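Local coordinates for protein glucose-6-phosphate isomerase (PDB 1ZZG) that probably catalyses the reversible isomerization of glucose 6-phosphate to fructose 6-phosphate, a step shared by glycolysis and gluconeogenesis, at residues A[22-25]-A[26-29]; A[57-60]-A[61-65]; A[148-151]-A[152-156]; A[214-217]-A[218-221]; A[342-345]-A[346-350]. All coordinates share one frame; numbering follows the deposited sequence.

Contact 1. Residues A[22-25]-A[26-29]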
loop_
_atom_site.group_PDB
_atom_site.type_symbol
_atom_site.label_atom_id
_atom_site.label_comp_id
_atom_site.label_asym_id
_atom_site.label_seq_id
_atom_site.Cartn_x
_atom_site.Cartn_y
_atom_site.Cartn_z
ATOM N N LEU A 22 -26.022 14.627 -20.157
ATOM C CA LEU A 22 -24.964 15.171 -19.304
ATOM C C LEU A 22 -23.634 14.493 -19.614
ATOM O O LEU A 22 -22.599 15.151 -19.719
ATOM C CB LEU A 22 -25.301 14.952 -17.823
ATOM C CG LEU A 22 -24.326 15.601 -16.834
ATOM C CD1 LEU A 22 -24.584 17.092 -16.796
ATOM C CD2 LEU A 22 -24.490 15.008 -15.446
ATOM N N LEU A 23 -23.669 13.171 -19.747
ATOM C CA LEU A 23 -22.463 12.405 -20.046
ATOM C C LEU A 23 -21.951 12.725 -21.457
ATOM O O LEU A 23 -20.742 12.871 -21.665
ATOM C CB LEU A 23 -22.745 10.901 -19.912
ATOM C CG LEU A 23 -23.097 10.374 -18.513
ATOM C CD1 LEU A 23 -23.535 8.922 -18.593
ATOM C CD2 LEU A 23 -21.893 10.513 -17.593
ATOM N N GLU A 24 -22.866 12.837 -22.420
ATOM C CA GLU A 24 -22.492 13.143 -23.803
ATOM C C GLU A 24 -21.780 14.491 -23.882
ATOM O O GLU A 24 -20.797 14.644 -24.609
ATOM C CB GLU A 24 -23.728 13.181 -24.708
ATOM C CG GLU A 24 -24.511 11.879 -24.807
ATOM C CD GLU A 24 -23.795 10.804 -25.596
ATOM O OE1 GLU A 24 -22.711 11.081 -26.162
ATOM O OE2 GLU A 24 -24.328 9.677 -25.658
ATOM N N GLU A 25 -22.284 15.466 -23.131
ATOM C CA GLU A 25 -21.698 16.803 -23.116
ATOM C C GLU A 25 -20.328 16.787 -22.436
ATOM O O GLU A 25 -19.401 17.468 -22.873
ATOM C CB GLU A 25 -22.647 17.777 -22.407
ATOM C CG GLU A 25 -22.111 19.185 -22.201
ATOM C CD GLU A 25 -21.654 19.851 -23.489
ATOM O OE1 GLU A 25 -22.005 19.355 -24.582
ATOM O OE2 GLU A 25 -20.948 20.881 -23.404
ATOM N N ALA A 26 -20.195 16.001 -21.370
ATOM C CA ALA A 26 -18.917 15.905 -20.673
ATOM C C ALA A 26 -17.873 15.379 -21.663
ATOM O O ALA A 26 -16.760 15.909 -21.752
ATOM C CB ALA A 26 -19.039 14.967 -19.470
ATOM N N ARG A 27 -18.243 14.346 -22.420
ATOM C CA ARG A 27 -17.331 13.770 -23.411
ATOM C C ARG A 27 -16.988 14.774 -24.518
ATOM O O ARG A 27 -15.821 14.913 -24.902
ATOM C CB ARG A 27 -17.932 12.495 -24.026
ATOM C CG ARG A 27 -17.154 11.976 -25.233
ATOM C CD ARG A 27 -17.477 10.514 -25.565
ATOM N NE ARG A 27 -18.860 10.306 -25.999
ATOM C CZ ARG A 27 -19.372 9.116 -26.302
ATOM N NH1 ARG A 27 -18.616 8.024 -26.219
ATOM N NH2 ARG A 27 -20.640 9.012 -26.681
ATOM N N ARG A 28 -17.998 15.473 -25.029
ATOM C CA ARG A 28 -17.773 16.466 -26.082
ATOM C C ARG A 28 -16.788 17.538 -25.592
ATOM O O ARG A 28 -15.839 17.898 -26.294
ATOM C CB ARG A 28 -19.099 17.133 -26.483
ATOM C CG ARG A 28 -18.997 18.067 -27.696
ATOM C CD ARG A 28 -20.125 19.102 -27.710
ATOM N NE ARG A 28 -20.029 20.009 -26.565
ATOM C CZ ARG A 28 -19.074 20.918 -26.399
ATOM N NH1 ARG A 28 -18.120 21.066 -27.306
ATOM N NH2 ARG A 28 -19.050 21.661 -25.305
ATOM N N ARG A 29 -17.018 18.051 -24.386
ATOM C CA ARG A 29 -16.144 19.075 -23.824
ATOM C C ARG A 29 -14.696 18.609 -23.759
ATOM O O ARG A 29 -13.774 19.379 -24.035
ATOM C CB ARG A 29 -16.599 19.468 -22.419
ATOM C CG ARG A 29 -17.891 20.254 -22.376
ATOM C CD ARG A 29 -18.198 20.728 -20.965
ATOM N NE ARG A 29 -19.434 21.509 -20.930
ATOM C CZ ARG A 29 -19.853 22.206 -19.879
ATOM N NH1 ARG A 29 -19.137 22.225 -18.759
ATOM N NH2 ARG A 29 -20.988 22.893 -19.946
HETATM O O HOH W 1 -20.209 12.684 -26.565
#

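Contact 2. Residues A[57-60]-A[61-65]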
loop_
_atom_site.group_PDB
_atom_site.type_symbol
_atom_site.label_atom_id
_atom_site.label_comp_id
_atom_site.label_asym_id
_atom_site.label_seq_id
_atom_site.Cartn_x
_atom_site.Cartn_y
_atom_site.Cartn_z
ATOM N N ARG A 57 12.334 -1.385 -27.110
ATOM C CA ARG A 57 12.744 -2.779 -27.223
ATOM C C ARG A 57 14.181 -2.912 -27.729
ATOM O O ARG A 57 14.968 -3.691 -27.193
ATOM C CB ARG A 57 11.813 -3.544 -28.170
ATOM C CG ARG A 57 10.463 -3.957 -27.585
ATOM C CD ARG A 57 9.657 -4.704 -28.650
ATOM N NE ARG A 57 8.367 -5.215 -28.185
ATOM C CZ ARG A 57 8.231 -6.139 -27.242
ATOM N NH1 ARG A 57 9.307 -6.646 -26.661
ATOM N NH2 ARG A 57 7.024 -6.566 -26.893
ATOM N N ARG A 58 14.523 -2.161 -28.768
ATOM C CA ARG A 58 15.872 -2.243 -29.315
ATOM C C ARG A 58 16.921 -1.852 -28.279
ATOM O O ARG A 58 17.985 -2.467 -28.198
ATOM C CB ARG A 58 15.994 -1.367 -30.563
ATOM C CG ARG A 58 15.168 -1.869 -31.751
ATOM C CD ARG A 58 15.532 -3.306 -32.146
ATOM N NE ARG A 58 14.757 -4.336 -31.448
ATOM C CZ ARG A 58 13.462 -4.573 -31.654
ATOM N NH1 ARG A 58 12.786 -3.853 -32.541
ATOM N NH2 ARG A 58 12.843 -5.537 -30.984
ATOM N N TYR A 59 16.615 -0.835 -27.481
ATOM C CA TYR A 59 17.537 -0.388 -26.445
ATOM C C TYR A 59 17.729 -1.483 -25.405
ATOM O O TYR A 59 18.846 -1.742 -24.962
ATOM C CB TYR A 59 17.007 0.871 -25.752
ATOM C CG TYR A 59 17.825 1.272 -24.545
ATOM C CD1 TYR A 59 19.107 1.801 -24.690
ATOM C CD2 TYR A 59 17.328 1.094 -23.255
ATOM C CE1 TYR A 59 19.871 2.142 -23.579
ATOM C CE2 TYR A 59 18.081 1.430 -22.144
ATOM C CZ TYR A 59 19.350 1.953 -22.310
ATOM O OH TYR A 59 20.083 2.302 -21.201
ATOM N N ARG A 60 16.629 -2.123 -25.015
ATOM C CA ARG A 60 16.675 -3.183 -24.014
ATOM C C ARG A 60 17.524 -4.341 -24.510
ATOM O O ARG A 60 18.410 -4.827 -23.805
ATOM C CB ARG A 60 15.256 -3.679 -23.706
ATOM C CG ARG A 60 15.171 -4.690 -22.569
ATOM C CD ARG A 60 15.354 -6.144 -23.015
ATOM N NE ARG A 60 15.320 -7.036 -21.854
ATOM C CZ ARG A 60 16.345 -7.222 -21.023
ATOM N NH1 ARG A 60 17.501 -6.594 -21.232
ATOM N NH2 ARG A 60 16.200 -8.003 -19.957
ATOM N N GLU A 61 17.238 -4.775 -25.734
ATOM C CA GLU A 61 17.954 -5.880 -26.356
ATOM C C GLU A 61 19.451 -5.622 -26.470
ATOM O O GLU A 61 20.252 -6.554 -26.420
ATOM C CB GLU A 61 17.351 -6.158 -27.731
ATOM C CG GLU A 61 15.995 -6.841 -27.658
ATOM C CD GLU A 61 15.246 -6.798 -28.972
ATOM O OE1 GLU A 61 15.899 -6.710 -30.028
ATOM O OE2 GLU A 61 14.003 -6.862 -28.950
ATOM N N ALA A 62 19.830 -4.357 -26.609
ATOM C CA ALA A 62 21.240 -4.001 -26.726
ATOM C C ALA A 62 21.929 -4.012 -25.360
ATOM O O ALA A 62 23.150 -3.855 -25.268
ATOM C CB ALA A 62 21.378 -2.628 -27.374
ATOM N N ASN A 63 21.148 -4.213 -24.302
ATOM C CA ASN A 63 21.693 -4.235 -22.947
ATOM C C ASN A 63 21.229 -5.433 -22.136
ATOM O O ASN A 63 20.582 -5.280 -21.101
ATOM C CB ASN A 63 21.317 -2.944 -22.229
ATOM C CG ASN A 63 21.992 -1.738 -22.835
ATOM O OD1 ASN A 63 23.165 -1.477 -22.574
ATOM N ND2 ASN A 63 21.259 -1.000 -23.666
ATOM N N PRO A 64 21.563 -6.648 -22.596
ATOM C CA PRO A 64 21.190 -7.897 -21.927
ATOM C C PRO A 64 21.971 -8.158 -20.638
ATOM O O PRO A 64 21.731 -9.150 -19.957
ATOM C CB PRO A 64 21.485 -8.946 -22.992
ATOM C CG PRO A 64 22.714 -8.376 -23.654
ATOM C CD PRO A 64 22.334 -6.923 -23.824
ATOM N N TRP A 65 22.902 -7.269 -20.312
ATOM C CA TRP A 65 23.720 -7.412 -19.108
ATOM C C TRP A 65 23.028 -6.947 -17.825
ATOM O O TRP A 65 23.494 -7.248 -16.725
ATOM C CB TRP A 65 25.019 -6.623 -19.267
ATOM C CG TRP A 65 24.777 -5.196 -19.649
ATOM C CD1 TRP A 65 24.699 -4.686 -20.917
ATOM C CD2 TRP A 65 24.513 -4.106 -18.762
ATOM N NE1 TRP A 65 24.399 -3.345 -20.871
ATOM C CE2 TRP A 65 24.278 -2.962 -19.561
ATOM C CE3 TRP A 65 24.449 -3.983 -17.368
ATOM C CZ2 TRP A 65 23.984 -1.708 -19.010
ATOM C CZ3 TRP A 65 24.156 -2.736 -16.818
ATOM C CH2 TRP A 65 23.927 -1.616 -17.640
HETATM O O HOH W 2 18.807 -7.897 -19.039
#

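Contact 3. Residues A[148-151]-A[152-156]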
loop_
_atom_site.group_PDB
_atom_site.type_symbol
_atom_site.label_atom_id
_atom_site.label_comp_id
_atom_site.label_asym_id
_atom_site.label_seq_id
_atom_site.Cartn_x
_atom_site.Cartn_y
_atom_site.Cartn_z
ATOM N N GLY A 148 34.068 3.801 -13.728
ATOM C CA GLY A 148 34.976 4.606 -14.526
ATOM C C GLY A 148 34.314 5.211 -15.753
ATOM O O GLY A 148 33.212 5.752 -15.674
ATOM N N GLU A 149 34.986 5.110 -16.895
ATOM C CA GLU A 149 34.479 5.655 -18.151
ATOM C C GLU A 149 33.222 4.977 -18.670
ATOM O O GLU A 149 32.550 5.499 -19.557
ATOM C CB GLU A 149 35.561 5.576 -19.233
ATOM C CG GLU A 149 36.572 6.683 -19.145
ATOM C CD GLU A 149 35.910 8.040 -19.180
ATOM O OE1 GLU A 149 35.293 8.381 -20.212
ATOM O OE2 GLU A 149 35.998 8.765 -18.171
ATOM N N ASP A 150 32.905 3.813 -18.124
ATOM C CA ASP A 150 31.737 3.085 -18.580
ATOM C C ASP A 150 30.470 3.431 -17.801
ATOM O O ASP A 150 29.443 2.781 -17.973
ATOM C CB ASP A 150 32.008 1.583 -18.498
ATOM C CG ASP A 150 31.040 0.775 -19.330
ATOM O OD1 ASP A 150 30.925 1.058 -20.543
ATOM O OD2 ASP A 150 30.396 -0.141 -18.773
ATOM N N TRP A 151 30.527 4.458 -16.957
ATOM C CA TRP A 151 29.353 4.828 -16.174
ATOM C C TRP A 151 28.177 5.296 -17.030
ATOM O O TRP A 151 27.030 4.943 -16.760
ATOM C CB TRP A 151 29.691 5.912 -15.137
ATOM C CG TRP A 151 29.966 7.290 -15.689
ATOM C CD1 TRP A 151 31.179 7.798 -16.065
ATOM C CD2 TRP A 151 29.010 8.345 -15.892
ATOM N NE1 TRP A 151 31.040 9.099 -16.481
ATOM C CE2 TRP A 151 29.721 9.464 -16.387
ATOM C CE3 TRP A 151 27.623 8.454 -15.701
ATOM C CZ2 TRP A 151 29.092 10.684 -16.698
ATOM C CZ3 TRP A 151 26.994 9.666 -16.010
ATOM C CH2 TRP A 151 27.732 10.764 -16.503
ATOM N N ARG A 152 28.460 6.080 -18.063
ATOM C CA ARG A 152 27.403 6.598 -18.927
ATOM C C ARG A 152 26.451 5.545 -19.473
ATOM O O ARG A 152 25.263 5.819 -19.650
ATOM C CB ARG A 152 28.005 7.386 -20.089
ATOM C CG ARG A 152 28.773 8.610 -19.632
ATOM C CD ARG A 152 29.192 9.508 -20.784
ATOM N NE ARG A 152 29.881 10.688 -20.273
ATOM C CZ ARG A 152 31.129 10.681 -19.814
ATOM N NH1 ARG A 152 31.835 9.556 -19.816
ATOM N NH2 ARG A 152 31.659 11.792 -19.321
ATOM N N ARG A 153 26.956 4.344 -19.737
ATOM C CA ARG A 153 26.108 3.291 -20.274
ATOM C C ARG A 153 25.128 2.773 -19.228
ATOM O O ARG A 153 24.114 2.168 -19.574
ATOM C CB ARG A 153 26.954 2.123 -20.791
ATOM C CG ARG A 153 26.162 1.126 -21.632
ATOM C CD ARG A 153 26.981 -0.100 -22.032
ATOM N NE ARG A 153 26.189 -1.024 -22.845
ATOM C CZ ARG A 153 26.572 -2.255 -23.183
ATOM N NH1 ARG A 153 27.743 -2.730 -22.779
ATOM N NH2 ARG A 153 25.778 -3.016 -23.921
ATOM N N HIS A 154 25.434 3.013 -17.954
ATOM C CA HIS A 154 24.588 2.539 -16.863
ATOM C C HIS A 154 23.538 3.546 -16.382
ATOM O O HIS A 154 22.829 3.291 -15.407
ATOM C CB HIS A 154 25.469 2.096 -15.687
ATOM C CG HIS A 154 26.309 0.892 -15.985
ATOM N ND1 HIS A 154 26.070 -0.342 -15.418
ATOM C CD2 HIS A 154 27.367 0.725 -16.816
ATOM C CE1 HIS A 154 26.943 -1.217 -15.887
ATOM N NE2 HIS A 154 27.740 -0.595 -16.738
ATOM N N LEU A 155 23.445 4.687 -17.059
ATOM C CA LEU A 155 22.468 5.712 -16.699
ATOM C C LEU A 155 21.640 6.117 -17.914
ATOM O O LEU A 155 22.175 6.587 -18.921
ATOM C CB LEU A 155 23.163 6.951 -16.122
ATOM C CG LEU A 155 22.233 8.124 -15.783
ATOM C CD1 LEU A 155 21.238 7.701 -14.712
ATOM C CD2 LEU A 155 23.055 9.313 -15.300
ATOM N N VAL A 156 20.330 5.915 -17.817
ATOM C CA VAL A 156 19.411 6.265 -18.887
ATOM C C VAL A 156 18.380 7.234 -18.310
ATOM O O VAL A 156 17.908 7.054 -17.185
ATOM C CB VAL A 156 18.721 5.000 -19.461
ATOM C CG1 VAL A 156 18.042 4.219 -18.351
ATOM C CG2 VAL A 156 17.727 5.393 -20.543
HETATM O O HOH W 3 34.194 10.606 -17.900
#

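Contact 4. Residues A[214-217]-A[218-221]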
loop_
_atom_site.group_PDB
_atom_site.type_symbol
_atom_site.label_atom_id
_atom_site.label_comp_id
_atom_site.label_asym_id
_atom_site.label_seq_id
_atom_site.Cartn_x
_atom_site.Cartn_y
_atom_site.Cartn_z
ATOM N N ARG A 214 -5.658 0.811 -26.484
ATOM C CA ARG A 214 -6.351 1.236 -27.704
ATOM C C ARG A 214 -7.821 0.803 -27.616
ATOM O O ARG A 214 -8.719 1.539 -28.020
ATOM C CB ARG A 214 -5.693 0.597 -28.931
ATOM C CG ARG A 214 -6.121 1.179 -30.277
ATOM C CD ARG A 214 -5.267 0.581 -31.394
ATOM N NE ARG A 214 -3.860 0.572 -31.003
ATOM C CZ ARG A 214 -2.974 -0.334 -31.403
ATOM N NH1 ARG A 214 -3.344 -1.310 -32.220
ATOM N NH2 ARG A 214 -1.725 -0.282 -30.961
ATOM N N LYS A 215 -8.062 -0.395 -27.087
ATOM C CA LYS A 215 -9.430 -0.883 -26.944
ATOM C C LYS A 215 -10.212 0.072 -26.042
ATOM O O LYS A 215 -11.363 0.393 -26.323
ATOM C CB LYS A 215 -9.439 -2.289 -26.341
ATOM C CG LYS A 215 -8.703 -3.329 -27.184
ATOM C CD LYS A 215 -9.301 -3.454 -28.582
ATOM C CE LYS A 215 -10.728 -3.982 -28.541
ATOM N NZ LYS A 215 -11.322 -4.127 -29.906
ATOM N N ALA A 216 -9.581 0.514 -24.956
ATOM C CA ALA A 216 -10.212 1.447 -24.030
ATOM C C ALA A 216 -10.556 2.736 -24.780
ATOM O O ALA A 216 -11.639 3.300 -24.593
ATOM C CB ALA A 216 -9.277 1.747 -22.863
ATOM N N ASN A 217 -9.639 3.202 -25.629
ATOM C CA ASN A 217 -9.902 4.415 -26.408
ATOM C C ASN A 217 -11.179 4.211 -27.224
ATOM O O ASN A 217 -11.988 5.118 -27.361
ATOM C CB ASN A 217 -8.748 4.728 -27.362
ATOM C CG ASN A 217 -7.568 5.378 -26.664
ATOM O OD1 ASN A 217 -7.646 5.754 -25.489
ATOM N ND2 ASN A 217 -6.468 5.530 -27.394
ATOM N N GLU A 218 -11.346 3.014 -27.769
ATOM C CA GLU A 218 -12.533 2.709 -28.560
ATOM C C GLU A 218 -13.787 2.841 -27.707
ATOM O O GLU A 218 -14.762 3.477 -28.118
ATOM C CB GLU A 218 -12.440 1.293 -29.129
ATOM C CG GLU A 218 -11.535 1.175 -30.337
ATOM C CD GLU A 218 -11.290 -0.266 -30.735
ATOM O OE1 GLU A 218 -12.196 -1.106 -30.533
ATOM O OE2 GLU A 218 -10.195 -0.557 -31.260
ATOM N N THR A 219 -13.761 2.245 -26.517
ATOM C CA THR A 219 -14.912 2.311 -25.632
ATOM C C THR A 219 -15.217 3.758 -25.255
ATOM O O THR A 219 -16.374 4.134 -25.109
ATOM C CB THR A 219 -14.696 1.466 -24.338
ATOM O OG1 THR A 219 -13.670 2.054 -23.529
ATOM C CG2 THR A 219 -14.287 0.048 -24.698
ATOM N N ALA A 220 -14.181 4.578 -25.117
ATOM C CA ALA A 220 -14.382 5.977 -24.753
ATOM C C ALA A 220 -15.158 6.736 -25.830
ATOM O O ALA A 220 -15.844 7.715 -25.533
ATOM C CB ALA A 220 -13.038 6.656 -24.504
ATOM N N LEU A 221 -15.047 6.282 -27.076
ATOM C CA LEU A 221 -15.734 6.925 -28.194
ATOM C C LEU A 221 -16.992 6.184 -28.649
ATOM O O LEU A 221 -17.682 6.628 -29.563
ATOM C CB LEU A 221 -14.773 7.059 -29.380
ATOM C CG LEU A 221 -13.980 8.363 -29.541
ATOM C CD1 LEU A 221 -14.891 9.441 -30.100
ATOM C CD2 LEU A 221 -13.382 8.784 -28.213
#

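Contact 5. Residues A[342-345]-A[346-350]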
loop_
_atom_site.group_PDB
_atom_site.type_symbol
_atom_site.label_atom_id
_atom_site.label_comp_id
_atom_site.label_asym_id
_atom_site.label_seq_id
_atom_site.Cartn_x
_atom_site.Cartn_y
_atom_site.Cartn_z
ATOM N N LEU A 342 -10.481 -20.533 -5.542
ATOM C CA LEU A 342 -10.682 -19.955 -4.215
ATOM C C LEU A 342 -10.730 -18.431 -4.323
ATOM O O LEU A 342 -11.632 -17.784 -3.795
ATOM C CB LEU A 342 -9.546 -20.364 -3.270
ATOM C CG LEU A 342 -9.612 -19.770 -1.857
ATOM C CD1 LEU A 342 -10.981 -20.037 -1.235
ATOM C CD2 LEU A 342 -8.507 -20.363 -0.999
ATOM N N LEU A 343 -9.741 -17.874 -5.009
ATOM C CA LEU A 343 -9.642 -16.433 -5.213
ATOM C C LEU A 343 -10.957 -15.888 -5.761
ATOM O O LEU A 343 -11.525 -14.941 -5.216
ATOM C CB LEU A 343 -8.491 -16.135 -6.185
ATOM C CG LEU A 343 -8.271 -14.718 -6.729
ATOM C CD1 LEU A 343 -8.291 -13.706 -5.593
ATOM C CD2 LEU A 343 -6.925 -14.668 -7.478
ATOM N N LYS A 344 -11.441 -16.512 -6.832
ATOM C CA LYS A 344 -12.688 -16.108 -7.487
ATOM C C LYS A 344 -13.871 -16.196 -6.532
ATOM O O LYS A 344 -14.697 -15.295 -6.467
ATOM C CB LYS A 344 -12.968 -17.009 -8.697
ATOM C CG LYS A 344 -13.426 -16.284 -9.964
ATOM C CD LYS A 344 -14.247 -15.044 -9.672
ATOM C CE LYS A 344 -14.688 -14.362 -10.962
ATOM N NZ LYS A 344 -16.003 -14.865 -11.438
ATOM N N ALA A 345 -13.952 -17.301 -5.802
ATOM C CA ALA A 345 -15.036 -17.498 -4.855
ATOM C C ALA A 345 -15.044 -16.396 -3.802
ATOM O O ALA A 345 -16.100 -15.864 -3.464
ATOM C CB ALA A 345 -14.904 -18.861 -4.190
ATOM N N GLU A 346 -13.868 -16.051 -3.281
ATOM C CA GLU A 346 -13.792 -15.010 -2.263
ATOM C C GLU A 346 -14.170 -13.640 -2.816
ATOM O O GLU A 346 -14.780 -12.826 -2.120
ATOM C CB GLU A 346 -12.386 -14.941 -1.663
ATOM C CG GLU A 346 -11.958 -16.205 -0.942
ATOM C CD GLU A 346 -10.797 -15.955 -0.008
ATOM O OE1 GLU A 346 -11.018 -15.342 1.057
ATOM O OE2 GLU A 346 -9.663 -16.353 -0.344
ATOM N N ALA A 347 -13.804 -13.387 -4.067
ATOM C CA ALA A 347 -14.117 -12.108 -4.696
ATOM C C ALA A 347 -15.634 -11.973 -4.854
ATOM O O ALA A 347 -16.223 -10.971 -4.444
ATOM C CB ALA A 347 -13.425 -12.014 -6.058
ATOM N N GLU A 348 -16.259 -12.993 -5.437
ATOM C CA GLU A 348 -17.708 -12.978 -5.642
ATOM C C GLU A 348 -18.414 -12.879 -4.297
ATOM O O GLU A 348 -19.366 -12.115 -4.141
ATOM C CB GLU A 348 -18.174 -14.252 -6.362
ATOM C CG GLU A 348 -17.691 -14.420 -7.806
ATOM C CD GLU A 348 -18.291 -13.406 -8.772
ATOM O OE1 GLU A 348 -19.354 -12.819 -8.458
ATOM O OE2 GLU A 348 -17.704 -13.209 -9.857
ATOM N N ALA A 349 -17.931 -13.656 -3.332
ATOM C CA ALA A 349 -18.501 -13.686 -1.991
ATOM C C ALA A 349 -18.452 -12.317 -1.324
ATOM O O ALA A 349 -19.441 -11.862 -0.755
ATOM C CB ALA A 349 -17.759 -14.711 -1.138
ATOM N N THR A 350 -17.298 -11.660 -1.395
ATOM C CA THR A 350 -17.141 -10.343 -0.786
ATOM C C THR A 350 -17.981 -9.289 -1.501
ATOM O O THR A 350 -18.568 -8.410 -0.863
ATOM C CB THR A 350 -15.670 -9.903 -0.794
ATOM O OG1 THR A 350 -14.899 -10.816 -0.003
ATOM C CG2 THR A 350 -15.532 -8.498 -0.227
#

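Contact 1. Residues A[22-25]-A[26-29]
Glu25 reaches both Arg28 and Arg29 in a salt-bridge network on one side of helix 20-32, with i to i+3 and i to i+4 spacing. Glu25 and Arg28 run side by side and point the same way. Their carboxylate and guanidinium planes are 32° apart. Arg28 grips the acid side-on: NE donates to Glu25 OE1 at 2.9 Å and NH2 to Glu25 OE2 at 2.8 Å. Both oxygens are met on the syn side. Arg29 comes from another direction. Its guanidinium plane stands 88° from the carboxylate, and NE donates to the anti side of Glu25 OE2 at 3.0 Å. That oxygen therefore takes two arginine donors. The Glu25 chain bends at chi2 (55°), and this brings its carboxylate alongside Arg28 and Arg29.

Glu24 and Arg27 form a second pair, again side by side. Arg27 NH2 bonds Glu24 OE1 at 3.0 Å. The Arg27 guanidinium is also tied to another part of the chain, because NH1 donates to the backbone oxygens of Ala220 and Ala222. Leu22 and Ala26 pack on Leu391 of helix 371-391. Water 1 accepts from Arg27 NE at 2.8 Å and donates to both O and OE1 of Glu24.

Contact 2. Residues A[57-60]-A[61-65]
Arg57 O accepts a bond from the backbone N of Glu61 at 2.9 Å, near the C-terminal end of helix 52-61. The guanidinium of Arg57 turns away to a salt bridge with Asp207. Arg58 follows, and its chain bends at chi2 and chi3 to come alongside Glu61. It holds the carboxylate side-on. NH2 donates to the syn side of Glu61 OE2 at 2.7 Å, while NE meets OE1 of Glu61 at 3.0 Å from above the carboxylate plane. The two planes are 45° apart, so this two-nitrogen grip is twisted. One face of the guanidinium lies over Arg57 CB.

Tyr59 meets Asn63 twice, with its backbone O and with its ring. The O accepts Asn63 ND2 at 2.8 Å, and the same nitrogen lies 3.4 Å from Tyr59 CE1, over one face of the ring near its rim. Asn63 OD1 accepts Trp65 NE1 at 2.8 Å, so both ends of this buried amide are held. Arg60 O accepts the backbone N of Asn63 at 2.8 Å, from above the carbonyl plane. Arg60 NH2 donates to water 2.

The arrangement is a helix C-terminus in which an asparagine side chain takes up a late carbonyl as the chain turns off toward strand 68-72.

Contact 3. Residues A[148-151]-A[152-156]
The Trp151 ring carries the Arg152 side chain across one face. Arg152 CG sits 3.6 Å from the centroid of the Trp151 six-membered ring, 16° off the normal, in a CH-pi contact. Leu155 CD2 lies near the ring plane at the edge, 4.0 Å from Trp151 CZ3. Trp151 CG stands between its backbone N and carbonyl carbon (chi1 71°), which lays the indole against Arg152. The Arg152 guanidinium lies with one face over Trp151 NE1, the planes 43° apart. At its edge are water 3 and Glu149 OE1, the latter in a long salt bridge of 3.7 Å to Arg152 NH1. Water 3 also donates to Glu149 OE2 at 2.6 Å. The stronger partner of Arg152 is Glu173, on helix 165-173.

At the His154 ring edge, NE2 makes a weak bond of 3.4 Å to Asp150 OD2, while ND1 donates to Thr118 O. The His154 backbone N bonds Trp151 O at 2.8 Å, closing a turn of the 3-10 segment.

This segment joins helix 130-147 to strand 155-159. Trp151 and Leu155 both pack on Leu140 of that helix, and Lys144 makes a cation-pi contact with Trp151. Backbone bonds link His154 and Val156 to strand 118-124.

Contact 4. Residues A[214-217]-A[218-221]
Near the C-terminal end of helix 206-221, the backbone N atoms of Glu218, Thr219 and Ala220 bond the oxygens of Arg214, Lys215 and Ala216, while the following bond from Leu221 to Asn217 O is weak. Thr219 OG1 adds a second donor to Ala216 O, at 2.6 Å. A chi1 of 68° places this hydroxyl against the preceding turn, where it approaches at 122° to the carbonyl. Ala220 N reaches the same oxygen at 2.9 Å, much straighter.

Lys215 and Glu218 lie side by side. The lysine chain curls through chi2 and chi3, and NZ meets Glu218 OE1 on the syn side at 3.2 Å. Asn217 uses its amide away from this pair: OD1 accepts from Trp383 and Gln379 of helix 371-391, and ND2 donates to Met44 O.

The two polar contacts do different work. The ion pair links neighbouring turns near the surface. The buried Thr219 hydroxyl spends its proton on a carbonyl of its own helix.

Contact 5. Residues A[342-345]-A[346-350]
Helix 339-356 packs against strands 306-313 and 360-366 of the mixed sheet on one side and meets the second subunit of the dimer on another. Across these two turns its backbone bonds are regular, with Glu348 N to Lys344 O at 3.0 Å and nearly straight (176°).

Lys344 and Glu348 form an i to i+4 salt bridge. Lys344 NZ donates to the anti side of Glu348 OE2 at 2.9 Å, 20° out of the carboxylate plane. The two side chains slant across each other. Lys344 CE also comes within 3.4 Å of Glu348 OE2. The lysine torsions are unusual at the start (chi1 -136°), and its chain turns again at chi4 to direct NZ at the acid. Both residues also touch Phe365 on strand 360-366.

On another side, Glu346 extends over Leu342. Its OE2 lies 3.7 Å from Leu342 CG, and its CG is 4.0 Å from Leu342 CD1. The other oxygen, OE1, accepts from Gln292 NE2 and comes close to Glu131 of the second subunit. Leu342 packs on Ala134 of that subunit, and Ala349 on its Thr409.

Two buried acids thus have different surroundings. Glu348 has a lysine close by, which probably favours its charged form. Glu346 faces another acid across the interface, which may raise its proton affinity.

How the contacts relate
Along the chain the five contacts come in series, from contact 1 to contact 5. They form two close pairs and one separate site. Contacts 1 and 4 have centres about 16 Å apart and are joined by Arg27 and Ala220; both helices also pack on helix 371-391. Contacts 2 and 3 have centres about 15 Å apart. There the loop after helix 52-61 meets the lead-in to strand 155-159, through Trp65, Arg153 and His154, beside the five-stranded parallel sheet. Contact 5 lies by the mixed sheet, its centre about 29 Å from that of contact 4. Two pairs of local turns thus bring distant parts of the sequence together, and only contact 5 meets the second subunit.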